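PDB 6IPA: aminoacyl-tRNA synthetase-interacting multifunctional protein p43 from Plasmodium vivax, which probably binds tRNA through its C-terminal EMAP II-like domain and probably serves in tRNA import and as a partner of aminoacyl-tRNA synthetases. Local coordinates for residues I70-E75 against V98-N103; S82-K87 against E125-L130; N177-A180 against A185-L188; L152-L157 against K163-H168. One frame throughout, in Å; residues are numbered along the deposited sequence.

Contact 1 of 4, residues I70-E75 against V98-N103; sequences INVGEE and VLVLAN
Ile70 meets Val98 and Val100 inside the antiparallel barrel of the OB-type tRNA-binding domain, where strands 66-71 and 97-101 both pair with strand 48-58 and so face each other across the core without being neighbours in the sheet. The CG2 methyl of Ile70 does most of the work at this end. It stands trans to the backbone N, which carries it toward the opposite strand, and it approaches Val98 CG2 to 4.0 Å and, less closely, Val100 CG2 at 4.3 Å. The Ile70 and Val98 side chains lie roughly perpendicular, and Ile80 of strand 78-82 touches Ile70 and Val100 alike.

Asn71 takes no part in this packing; its amide serves the turn that follows the strand. Val72 is still directed inward, and Arg78 also touches it. Its side chain crosses that of Val100 at about a right angle, and Val72 CG1 rests 3.8 Å from Val100 CG2. Beyond it the chain leaves the strand through an Asx turn, in which the N-H comes in nearly along the C=O axis (163° at the oxygen): Gly73 N donates to Asn71 OD1 at 2.8 Å.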
loop_
_atom_site.group_PDB
_atom_site.type_symbol
_atom_site.label_atom_id
_atom_site.label_comp_id
_atom_site.label_asym_id
_atom_site.label_seq_id
_atom_site.Cartn_x
_atom_site.Cartn_y
_atom_site.Cartn_z
ATOM N N ILE A 70 -10.664 4.539 -2.970
ATOM C CA ILE A 70 -9.890 3.579 -3.713
ATOM C C ILE A 70 -10.676 2.291 -3.905
ATOM O O ILE A 70 -11.177 1.721 -2.963
ATOM C CB ILE A 70 -8.538 3.316 -3.043
ATOM C CG1 ILE A 70 -7.875 4.627 -2.560
ATOM C CG2 ILE A 70 -7.639 2.650 -4.052
ATOM C CD1 ILE A 70 -6.405 4.457 -2.208
ATOM N N ASN A 71 -10.865 1.904 -5.150
ATOM C CA ASN A 71 -11.604 0.695 -5.514
ATOM C C ASN A 71 -10.624 -0.453 -5.410
ATOM O O ASN A 71 -9.610 -0.484 -6.154
ATOM C CB ASN A 71 -12.086 0.826 -6.951
ATOM C CG ASN A 71 -12.600 -0.454 -7.501
ATOM O OD1 ASN A 71 -12.601 -1.510 -6.824
ATOM N ND2 ASN A 71 -13.012 -0.407 -8.749
ATOM N N VAL A 72 -10.882 -1.364 -4.472
ATOM C CA VAL A 72 -9.980 -2.491 -4.253
ATOM C C VAL A 72 -10.735 -3.808 -4.523
ATOM O O VAL A 72 -10.366 -4.856 -4.029
ATOM C CB VAL A 72 -9.380 -2.511 -2.848
ATOM C CG1 VAL A 72 -8.296 -1.489 -2.679
ATOM C CG2 VAL A 72 -10.443 -2.261 -1.830
ATOM N N GLY A 73 -11.787 -3.746 -5.326
ATOM C CA GLY A 73 -12.443 -4.924 -5.830
ATOM C C GLY A 73 -13.641 -5.243 -5.022
ATOM O O GLY A 73 -14.308 -6.200 -5.322
ATOM N N GLU A 74 -13.934 -4.427 -4.011
ATOM C CA GLU A 74 -15.066 -4.669 -3.120
ATOM C C GLU A 74 -16.321 -4.037 -3.653
ATOM O O GLU A 74 -16.318 -3.440 -4.710
ATOM C CB GLU A 74 -14.748 -4.200 -1.693
ATOM C CG GLU A 74 -13.535 -4.912 -1.083
ATOM C CD GLU A 74 -13.199 -4.436 0.331
ATOM O OE1 GLU A 74 -13.669 -3.331 0.724
ATOM O OE2 GLU A 74 -12.447 -5.170 1.049
ATOM N N GLU A 75 -17.432 -4.265 -2.964
ATOM C CA GLU A 75 -18.731 -3.772 -3.430
ATOM C C GLU A 75 -18.738 -2.256 -3.450
ATOM O O GLU A 75 -19.318 -1.666 -4.334
ATOM C CB GLU A 75 -19.901 -4.294 -2.550
ATOM C CG GLU A 75 -20.140 -3.538 -1.228
ATOM C CD GLU A 75 -21.433 -3.934 -0.516
ATOM O OE1 GLU A 75 -22.477 -4.099 -1.199
ATOM O OE2 GLU A 75 -21.408 -4.044 0.735
ATOM N N VAL A 98 -2.844 1.497 -7.267
ATOM C CA VAL A 98 -1.913 1.548 -6.140
ATOM C C VAL A 98 -1.952 0.215 -5.432
ATOM O O VAL A 98 -2.794 -0.645 -5.777
ATOM C CB VAL A 98 -2.223 2.706 -5.195
ATOM C CG1 VAL A 98 -2.013 4.009 -5.922
ATOM C CG2 VAL A 98 -3.650 2.630 -4.682
ATOM N N LEU A 99 -1.005 0.042 -4.494
ATOM C CA LEU A 99 -0.934 -1.151 -3.638
ATOM C C LEU A 99 -1.443 -0.859 -2.262
ATOM O O LEU A 99 -0.829 -0.114 -1.513
ATOM C CB LEU A 99 0.493 -1.649 -3.536
ATOM C CG LEU A 99 1.071 -2.128 -4.889
ATOM C CD1 LEU A 99 2.167 -3.174 -4.632
ATOM C CD2 LEU A 99 0.040 -2.701 -5.862
ATOM N N VAL A 100 -2.581 -1.448 -1.928
ATOM C CA VAL A 100 -3.191 -1.228 -0.614
ATOM C C VAL A 100 -2.956 -2.401 0.312
ATOM O O VAL A 100 -3.315 -3.524 -0.046
ATOM C CB VAL A 100 -4.727 -1.019 -0.755
ATOM C CG1 VAL A 100 -5.366 -0.798 0.604
ATOM C CG2 VAL A 100 -5.005 0.169 -1.667
ATOM N N LEU A 101 -2.386 -2.136 1.491
ATOM C CA LEU A 101 -2.424 -3.063 2.644
ATOM C C LEU A 101 -3.847 -3.094 3.204
ATOM O O LEU A 101 -4.216 -2.326 4.099
ATOM C CB LEU A 101 -1.414 -2.671 3.747
ATOM C CG LEU A 101 -1.422 -3.542 5.012
ATOM C CD1 LEU A 101 -1.171 -4.990 4.661
ATOM C CD2 LEU A 101 -0.371 -3.135 6.054
ATOM N N ALA A 102 -4.640 -4.030 2.696
ATOM C CA ALA A 102 -6.083 -4.098 2.984
ATOM C C ALA A 102 -6.533 -4.536 4.364
ATOM O O ALA A 102 -7.638 -4.211 4.786
ATOM C CB ALA A 102 -6.727 -4.996 1.943
ATOM N N ASN A 103 -5.695 -5.264 5.099
ATOM C CA ASN A 103 -6.156 -5.939 6.326
ATOM C C ASN A 103 -5.834 -5.291 7.647
ATOM O O ASN A 103 -6.069 -5.882 8.722
ATOM C CB ASN A 103 -5.758 -7.406 6.342
ATOM C CG ASN A 103 -4.253 -7.652 6.427
ATOM O OD1 ASN A 103 -3.419 -6.846 5.992
ATOM N ND2 ASN A 103 -3.902 -8.795 6.982
#

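Contact 2 of 4, residues S82-K87 against E125-L130; sequences SGLRLK and EQIELL
Glu125 receives Lys87 through its backbone carbonyl, at the start of a contact that lays the irregular segment 82-87 over strand 126-129, the second strand of the 120-123/126-129 antiparallel hairpin. Both segments belong to the putative tRNA-binding domain of the OB clan. Lys87 NZ donates to Glu125 O at 3.0 Å; the nitrogen is tilted 29° from the carbonyl plane, and the C=O...N angle is 128°. To reach that oxygen the lysine runs fully extended beyond CG, and its CE lies 3.4 Å from Glu125 O. The carboxylate of Glu125 is turned elsewhere, with Glu125 OE1 7.0 Å from Lys87 NZ, so any help from the opposite charge would be long-range. This end of the contact is exposed.

Ile127, further along the strand, is the hydrophobic centre. Its CG1 branch is trans to the backbone N (chi1 -175°), which sends CD1 forward to Leu84 and leaves CG2 to serve two partners. That CG2 methyl supports the aliphatic part of Lys87, with Ile127 CG2 and Lys87 CD 4.0 Å apart, and the lysine crosses the isoleucine at about a right angle. The loop's buried residue, Leu84, also packs against Leu93 and Cys120. Its CD2 methyl fits against both branches of the isoleucine, 3.7 Å from Ile127 CD1 and 3.8 Å from Ile127 CG2. Cys120 and Ser122 of the partner strand also touch Ile127.

Glu128 has its backbone-to-CB bond directed away from segment 82-87, yet its OE1 forms a salt bridge with NZ of Lys88, just beyond that segment.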
loop_
_atom_site.group_PDB
_atom_site.type_symbol
_atom_site.label_atom_id
_atom_site.label_comp_id
_atom_site.label_asym_id
_atom_site.label_seq_id
_atom_site.Cartn_x
_atom_site.Cartn_y
_atom_site.Cartn_z
ATOM N N SER A 82 -4.076 9.419 3.438
ATOM C CA SER A 82 -2.645 9.342 3.149
ATOM C C SER A 82 -1.949 10.650 3.493
ATOM O O SER A 82 -2.464 11.748 3.213
ATOM C CB SER A 82 -2.412 9.030 1.681
ATOM O OG SER A 82 -1.036 8.793 1.443
ATOM N N GLY A 83 -0.751 10.518 4.052
ATOM C CA GLY A 83 0.059 11.642 4.463
ATOM C C GLY A 83 1.016 12.059 3.379
ATOM O O GLY A 83 2.186 12.279 3.638
ATOM N N LEU A 84 0.522 12.176 2.155
ATOM C CA LEU A 84 1.318 12.700 1.043
ATOM C C LEU A 84 0.928 14.133 0.667
ATOM O O LEU A 84 1.329 14.590 -0.390
ATOM C CB LEU A 84 1.108 11.823 -0.196
ATOM C CG LEU A 84 1.492 10.348 -0.105
ATOM C CD1 LEU A 84 0.565 9.490 -0.963
ATOM C CD2 LEU A 84 2.948 10.140 -0.503
ATOM N N ARG A 85 0.161 14.853 1.486
ATOM C CA ARG A 85 -0.311 16.208 1.063
ATOM C C ARG A 85 0.833 17.219 0.821
ATOM O O ARG A 85 0.799 17.968 -0.146
ATOM C CB ARG A 85 -1.356 16.782 2.034
ATOM N N LEU A 86 1.873 17.190 1.647
ATOM C CA LEU A 86 3.004 18.139 1.501
ATOM C C LEU A 86 4.073 17.720 0.502
ATOM O O LEU A 86 4.963 18.517 0.210
ATOM C CB LEU A 86 3.709 18.385 2.841
ATOM C CG LEU A 86 2.969 19.209 3.902
ATOM C CD1 LEU A 86 3.776 19.186 5.194
ATOM C CD2 LEU A 86 2.700 20.648 3.455
ATOM N N LYS A 87 4.030 16.490 -0.006
ATOM C CA LYS A 87 5.048 16.061 -0.970
ATOM C C LYS A 87 4.503 15.644 -2.318
ATOM O O LYS A 87 5.287 15.336 -3.217
ATOM C CB LYS A 87 5.927 14.961 -0.376
ATOM C CG LYS A 87 6.837 15.481 0.723
ATOM C CD LYS A 87 7.654 14.392 1.382
ATOM C CE LYS A 87 8.796 14.963 2.212
ATOM N NZ LYS A 87 9.632 13.876 2.795
ATOM N N GLU A 125 14.544 12.677 0.721
ATOM C CA GLU A 125 13.344 13.476 0.962
ATOM C C GLU A 125 12.211 13.114 -0.015
ATOM O O GLU A 125 11.071 13.535 0.177
ATOM C CB GLU A 125 13.716 14.968 0.917
ATOM C CG GLU A 125 14.953 15.257 1.775
ATOM C CD GLU A 125 15.546 16.648 1.594
ATOM O OE1 GLU A 125 15.262 17.312 0.553
ATOM O OE2 GLU A 125 16.324 17.072 2.495
ATOM N N GLN A 126 12.522 12.300 -1.026
ATOM C CA GLN A 126 11.526 11.850 -2.027
ATOM C C GLN A 126 10.639 10.730 -1.490
ATOM O O GLN A 126 11.120 9.824 -0.764
ATOM C CB GLN A 126 12.212 11.305 -3.283
ATOM C CG GLN A 126 13.071 12.290 -4.069
ATOM C CD GLN A 126 13.913 11.599 -5.135
ATOM O OE1 GLN A 126 13.468 11.391 -6.258
ATOM N NE2 GLN A 126 15.144 11.237 -4.777
ATOM N N ILE A 127 9.356 10.761 -1.858
ATOM C CA ILE A 127 8.499 9.591 -1.635
ATOM C C ILE A 127 7.693 9.341 -2.901
ATOM O O ILE A 127 7.118 10.272 -3.434
ATOM C CB ILE A 127 7.611 9.751 -0.372
ATOM C CG1 ILE A 127 6.803 8.468 -0.057
ATOM C CG2 ILE A 127 6.693 10.961 -0.496
ATOM C CD1 ILE A 127 5.885 8.602 1.146
ATOM N N GLU A 128 7.689 8.118 -3.422
ATOM C CA GLU A 128 6.884 7.781 -4.596
ATOM C C GLU A 128 5.997 6.579 -4.305
ATOM O O GLU A 128 6.296 5.776 -3.414
ATOM C CB GLU A 128 7.751 7.458 -5.817
ATOM C CG GLU A 128 8.770 8.516 -6.226
ATOM C CD GLU A 128 8.139 9.829 -6.752
ATOM O OE1 GLU A 128 7.036 9.799 -7.369
ATOM O OE2 GLU A 128 8.770 10.898 -6.554
ATOM N N LEU A 129 4.904 6.459 -5.046
ATOM C CA LEU A 129 4.030 5.315 -4.913
ATOM C C LEU A 129 4.697 4.075 -5.492
ATOM O O LEU A 129 5.471 4.169 -6.443
ATOM C CB LEU A 129 2.767 5.522 -5.742
ATOM C CG LEU A 129 1.812 6.618 -5.458
ATOM C CD1 LEU A 129 0.815 6.589 -6.585
ATOM C CD2 LEU A 129 1.096 6.368 -4.182
ATOM N N LEU A 130 4.342 2.910 -4.960
ATOM C CA LEU A 130 4.702 1.612 -5.605
ATOM C C LEU A 130 3.682 1.447 -6.686
ATOM O O LEU A 130 2.549 1.866 -6.512
ATOM C CB LEU A 130 4.657 0.440 -4.618
ATOM C CG LEU A 130 5.525 0.599 -3.361
ATOM C CD1 LEU A 130 5.372 -0.604 -2.449
ATOM C CD2 LEU A 130 7.010 0.866 -3.700
#

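Contact 3 of 4, residues N177-A180 against A185-L188; sequences NGVA and AKWL
The indole of Trp187 carries the CB methyl of Ala180 on one face. The methyl stands 3.7 Å above the ring plane, displaced toward the rim, and makes a CH-pi contact: Ala180 CB is 3.9 Å from the centroid of the five-membered ring and 20° off its normal. Among the ring atoms, Trp187 CD2 and CG are the closest to this methyl. Ala180 C follows on the same face, while Ala180 O lies beyond the rim, 3.5 Å from Trp187 CD1. Leu119, Leu130, Tyr182 and Ile194 also touch the tryptophan, which is thus buried in a largely hydrophobic setting.

The two residues sit in the beta hairpin of strands 179-182 and 185-189. Trp187 N donates to Ala180 O at 2.8 Å with an angle of 163° at the hydrogen. The same oxygen receives a CA-H...O contact from Lys186 CA at 3.4 Å. With CG beside the backbone N and trans to the carbonyl carbon (chi1 -71°), the indole lies over Ala180, whose carbonyl also takes the backbone N-H of Trp187.

Lys186 reaches out from its own strand and runs alongside segment 177-180, where Val179 CG2 is 4.2 Å from Lys186 NZ; the ammonium makes its salt bridge with Glu193. A single alanine therefore meets the tryptophan twice, by carbonyl and by methyl: the backbone bond sets the strand pairing at this point, and the CH-pi contact probably helps hold the indole against Ala180.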
loop_
_atom_site.group_PDB
_atom_site.type_symbol
_atom_site.label_atom_id
_atom_site.label_comp_id
_atom_site.label_asym_id
_atom_site.label_seq_id
_atom_site.Cartn_x
_atom_site.Cartn_y
_atom_site.Cartn_z
ATOM N N ASN A 177 16.926 -1.753 -7.081
ATOM C CA ASN A 177 16.884 -1.435 -8.531
ATOM C C ASN A 177 15.473 -1.200 -9.097
ATOM O O ASN A 177 15.080 -1.766 -10.115
ATOM C CB ASN A 177 17.612 -2.518 -9.331
ATOM C CG ASN A 177 19.085 -2.647 -8.951
ATOM O OD1 ASN A 177 19.676 -1.793 -8.253
ATOM N ND2 ASN A 177 19.698 -3.715 -9.430
ATOM N N GLY A 178 14.698 -0.367 -8.416
ATOM C CA GLY A 178 13.400 0.045 -8.925
ATOM C C GLY A 178 12.326 -1.020 -8.817
ATOM O O GLY A 178 11.229 -0.870 -9.366
ATOM N N VAL A 179 12.614 -2.096 -8.100
ATOM C CA VAL A 179 11.603 -3.135 -7.864
ATOM C C VAL A 179 11.361 -3.273 -6.379
ATOM O O VAL A 179 12.248 -3.014 -5.580
ATOM C CB VAL A 179 12.034 -4.489 -8.432
ATOM C CG1 VAL A 179 10.848 -5.428 -8.486
ATOM C CG2 VAL A 179 12.599 -4.337 -9.837
ATOM N N ALA A 180 10.157 -3.660 -6.009
ATOM C CA ALA A 180 9.822 -3.880 -4.614
ATOM C C ALA A 180 10.159 -5.304 -4.183
ATOM O O ALA A 180 9.804 -6.259 -4.896
ATOM C CB ALA A 180 8.331 -3.629 -4.401
ATOM N N ALA A 185 13.117 -11.432 -2.119
ATOM C CA ALA A 185 12.067 -11.949 -2.961
ATOM C C ALA A 185 11.182 -10.825 -3.458
ATOM O O ALA A 185 10.543 -10.161 -2.671
ATOM C CB ALA A 185 11.220 -12.949 -2.165
ATOM N N LYS A 186 11.103 -10.672 -4.772
ATOM C CA LYS A 186 10.351 -9.598 -5.432
ATOM C C LYS A 186 8.859 -9.705 -5.308
ATOM O O LYS A 186 8.339 -10.789 -5.250
ATOM C CB LYS A 186 10.681 -9.604 -6.914
ATOM C CG LYS A 186 12.146 -9.306 -7.178
ATOM C CD LYS A 186 12.472 -9.491 -8.634
ATOM C CE LYS A 186 13.869 -8.985 -8.940
ATOM N NZ LYS A 186 13.868 -8.335 -10.286
ATOM N N TRP A 187 8.179 -8.565 -5.301
ATOM C CA TRP A 187 6.741 -8.509 -5.255
ATOM C C TRP A 187 6.235 -8.704 -6.642
ATOM O O TRP A 187 6.738 -8.042 -7.569
ATOM C CB TRP A 187 6.273 -7.133 -4.811
ATOM C CG TRP A 187 6.513 -6.793 -3.377
ATOM C CD1 TRP A 187 7.464 -7.307 -2.547
ATOM C CD2 TRP A 187 5.812 -5.813 -2.622
ATOM N NE1 TRP A 187 7.387 -6.704 -1.311
ATOM C CE2 TRP A 187 6.378 -5.787 -1.335
ATOM C CE3 TRP A 187 4.769 -4.941 -2.915
ATOM C CZ2 TRP A 187 5.942 -4.931 -0.354
ATOM C CZ3 TRP A 187 4.320 -4.121 -1.932
ATOM C CH2 TRP A 187 4.910 -4.118 -0.656
ATOM N N LEU A 188 5.196 -9.548 -6.782
ATOM C CA LEU A 188 4.670 -9.924 -8.102
ATOM C C LEU A 188 3.171 -9.626 -8.295
ATOM O O LEU A 188 2.386 -9.771 -7.399
ATOM C CB LEU A 188 4.918 -11.411 -8.322
ATOM C CG LEU A 188 6.166 -11.876 -9.046
ATOM C CD1 LEU A 188 7.454 -11.248 -8.524
ATOM C CD2 LEU A 188 6.217 -13.392 -9.001
#

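Contact 4 of 4, residues L152-L157 against K163-H168; sequences LPDKTL and KNPFFH
Leu157 packs against Asn164 and Pro165, the N-cap and first turn of the short helix 165-169, so that the loop 152-157 closes over the start of that helix.

The apolar part of the contact belongs to Leu157. Its CD2 methyl reaches the proline ring at Pro165 CD, 4.1 Å away, while Leu157 CD1 lies 3.7 Å from Asn164 OD1. Leu157 CB sits beside the other end of the amide, 3.8 Å from Asn164 ND2; the leucine thus spans both amide heads, its axis oblique to that of the asparagine.

Charge enters through Asp154. Its carboxylate is paired with Arg45 in a salt bridge, and its OD2 lies 4.3 Å from Pro165 CG in a loose contact. Arg45 also touches Pro165, bringing the ion pair beside the proline.

Capping completes the arrangement. Asn164 extends with CG trans to the backbone N (chi1 -180°), and its amide oxygen takes the helix's first N-H, that of Phe166, Pro165 having none. The N-cap bond serves an N-H that no preceding turn could bond, and leucine methyls line its oxygen. Phe166 N donates to Asn164 OD1 at 2.8 Å, tilted 29° from the carbonyl plane.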
loop_
_atom_site.group_PDB
_atom_site.type_symbol
_atom_site.label_atom_id
_atom_site.label_comp_id
_atom_site.label_asym_id
_atom_site.label_seq_id
_atom_site.Cartn_x
_atom_site.Cartn_y
_atom_site.Cartn_z
ATOM N N LEU A 152 -3.181 -17.776 3.600
ATOM C CA LEU A 152 -4.034 -16.618 3.606
ATOM C C LEU A 152 -3.461 -15.522 4.523
ATOM O O LEU A 152 -2.665 -15.801 5.402
ATOM C CB LEU A 152 -5.462 -16.991 4.020
ATOM C CG LEU A 152 -6.118 -18.094 3.205
ATOM C CD1 LEU A 152 -7.446 -18.426 3.840
ATOM C CD2 LEU A 152 -6.287 -17.738 1.737
ATOM N N PRO A 153 -3.887 -14.264 4.307
ATOM C CA PRO A 153 -3.420 -13.205 5.147
ATOM C C PRO A 153 -4.339 -13.170 6.342
ATOM O O PRO A 153 -5.465 -13.663 6.258
ATOM C CB PRO A 153 -3.666 -11.959 4.269
ATOM C CG PRO A 153 -4.936 -12.321 3.530
ATOM C CD PRO A 153 -4.993 -13.811 3.430
ATOM N N ASP A 154 -3.879 -12.577 7.434
ATOM C CA ASP A 154 -4.758 -12.399 8.599
ATOM C C ASP A 154 -6.064 -11.685 8.225
ATOM O O ASP A 154 -6.047 -10.577 7.730
ATOM C CB ASP A 154 -4.043 -11.579 9.662
ATOM C CG ASP A 154 -2.791 -12.271 10.201
ATOM O OD1 ASP A 154 -2.333 -13.295 9.629
ATOM O OD2 ASP A 154 -2.254 -11.810 11.217
ATOM N N LYS A 155 -7.203 -12.305 8.463
ATOM C CA LYS A 155 -8.489 -11.609 8.410
ATOM C C LYS A 155 -8.299 -10.168 8.855
ATOM O O LYS A 155 -8.721 -9.246 8.159
ATOM C CB LYS A 155 -9.554 -12.320 9.286
ATOM C CG LYS A 155 -11.016 -12.040 8.919
ATOM C CD LYS A 155 -11.287 -12.443 7.480
ATOM C CE LYS A 155 -12.472 -11.722 6.854
ATOM N NZ LYS A 155 -12.752 -12.278 5.470
ATOM N N THR A 156 -7.639 -9.966 9.993
ATOM C CA THR A 156 -7.418 -8.644 10.472
ATOM C C THR A 156 -6.183 -8.507 11.323
ATOM O O THR A 156 -5.933 -9.342 12.200
ATOM C CB THR A 156 -8.617 -8.207 11.299
ATOM O OG1 THR A 156 -9.830 -8.462 10.564
ATOM C CG2 THR A 156 -8.538 -6.773 11.553
ATOM N N LEU A 157 -5.444 -7.408 11.101
ATOM C CA LEU A 157 -4.232 -7.129 11.817
ATOM C C LEU A 157 -4.550 -6.354 13.048
ATOM O O LEU A 157 -5.545 -5.681 13.120
ATOM C CB LEU A 157 -3.275 -6.344 10.961
ATOM C CG LEU A 157 -2.852 -6.998 9.648
ATOM C CD1 LEU A 157 -2.069 -5.988 8.818
ATOM C CD2 LEU A 157 -2.008 -8.252 9.855
ATOM N N LYS A 163 2.160 -5.653 17.922
ATOM C CA LYS A 163 1.604 -6.980 17.654
ATOM C C LYS A 163 1.078 -7.114 16.230
ATOM O O LYS A 163 0.292 -8.014 15.945
ATOM C CB LYS A 163 0.498 -7.275 18.642
ATOM C CG LYS A 163 1.005 -7.180 20.062
ATOM C CD LYS A 163 0.179 -7.999 21.047
ATOM C CE LYS A 163 0.784 -7.883 22.448
ATOM N NZ LYS A 163 -0.193 -8.297 23.489
ATOM N N ASN A 164 1.529 -6.221 15.342
ATOM C CA ASN A 164 1.094 -6.171 13.958
ATOM C C ASN A 164 2.272 -6.584 13.095
ATOM O O ASN A 164 3.277 -5.866 13.027
ATOM C CB ASN A 164 0.641 -4.742 13.612
ATOM C CG ASN A 164 0.158 -4.595 12.167
ATOM O OD1 ASN A 164 0.579 -5.321 11.260
ATOM N ND2 ASN A 164 -0.751 -3.654 11.959
ATOM N N PRO A 165 2.167 -7.747 12.434
ATOM C CA PRO A 165 3.207 -8.209 11.555
ATOM C C PRO A 165 3.834 -7.119 10.711
ATOM O O PRO A 165 5.067 -7.057 10.614
ATOM C CB PRO A 165 2.474 -9.190 10.675
ATOM C CG PRO A 165 1.532 -9.840 11.623
ATOM C CD PRO A 165 1.088 -8.738 12.539
ATOM N N PHE A 166 3.012 -6.257 10.124
ATOM C CA PHE A 166 3.537 -5.248 9.214
ATOM C C PHE A 166 4.808 -4.511 9.701
ATOM O O PHE A 166 5.788 -4.415 8.950
ATOM C CB PHE A 166 2.488 -4.218 8.818
ATOM C CG PHE A 166 3.054 -3.168 7.900
ATOM C CD1 PHE A 166 3.120 -3.391 6.548
ATOM C CD2 PHE A 166 3.626 -2.014 8.416
ATOM C CE1 PHE A 166 3.691 -2.457 5.708
ATOM C CE2 PHE A 166 4.190 -1.081 7.589
ATOM C CZ PHE A 166 4.246 -1.312 6.234
ATOM N N PHE A 167 4.795 -4.034 10.943
ATOM C CA PHE A 167 5.894 -3.223 11.479
ATOM C C PHE A 167 7.134 -4.053 11.795
ATOM O O PHE A 167 8.238 -3.493 11.928
ATOM C CB PHE A 167 5.482 -2.458 12.743
ATOM C CG PHE A 167 4.276 -1.612 12.561
ATOM C CD1 PHE A 167 4.387 -0.336 12.044
ATOM C CD2 PHE A 167 3.016 -2.114 12.841
ATOM C CE1 PHE A 167 3.256 0.444 11.828
ATOM C CE2 PHE A 167 1.881 -1.329 12.649
ATOM C CZ PHE A 167 2.003 -0.050 12.138
ATOM N N HIS A 168 6.956 -5.368 11.914
ATOM C CA HIS A 168 8.072 -6.273 12.142
ATOM C C HIS A 168 8.678 -6.657 10.811
ATOM O O HIS A 168 9.877 -6.896 10.681
ATOM C CB HIS A 168 7.583 -7.533 12.866
ATOM C CG HIS A 168 7.348 -7.347 14.336
ATOM N ND1 HIS A 168 8.325 -7.596 15.286
ATOM C CD2 HIS A 168 6.245 -6.966 15.023
ATOM C CE1 HIS A 168 7.831 -7.376 16.494
ATOM N NE2 HIS A 168 6.571 -6.991 16.363
#

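Overall arrangement
Contact 1 is the hub of the four, touching each of the others. Strand 97-101 supplies most of these links: Val98 CG1 packs on Leu129 CD1 of contact 2 at 3.9 Å, and Leu99 CD1 on Trp187 CZ3 of contact 3 at 3.6 Å. Trp187 also meets Leu130 of contact 2, so the indole links strand 97-101 of the barrel to the residue that follows strand 126-129 of the larger curled sheet. Toward contact 4 the link is polar as well as apolar: Asn103 probably hydrogen-bonds with Asp154 and Leu157, and Leu101 packs on Phe166. Contacts 2 and 4 lie on opposite sides of the chain's centre, their centres 23 Å apart. Contacts 1 and 2 interleave along the sequence, both within the putative tRNA-binding region.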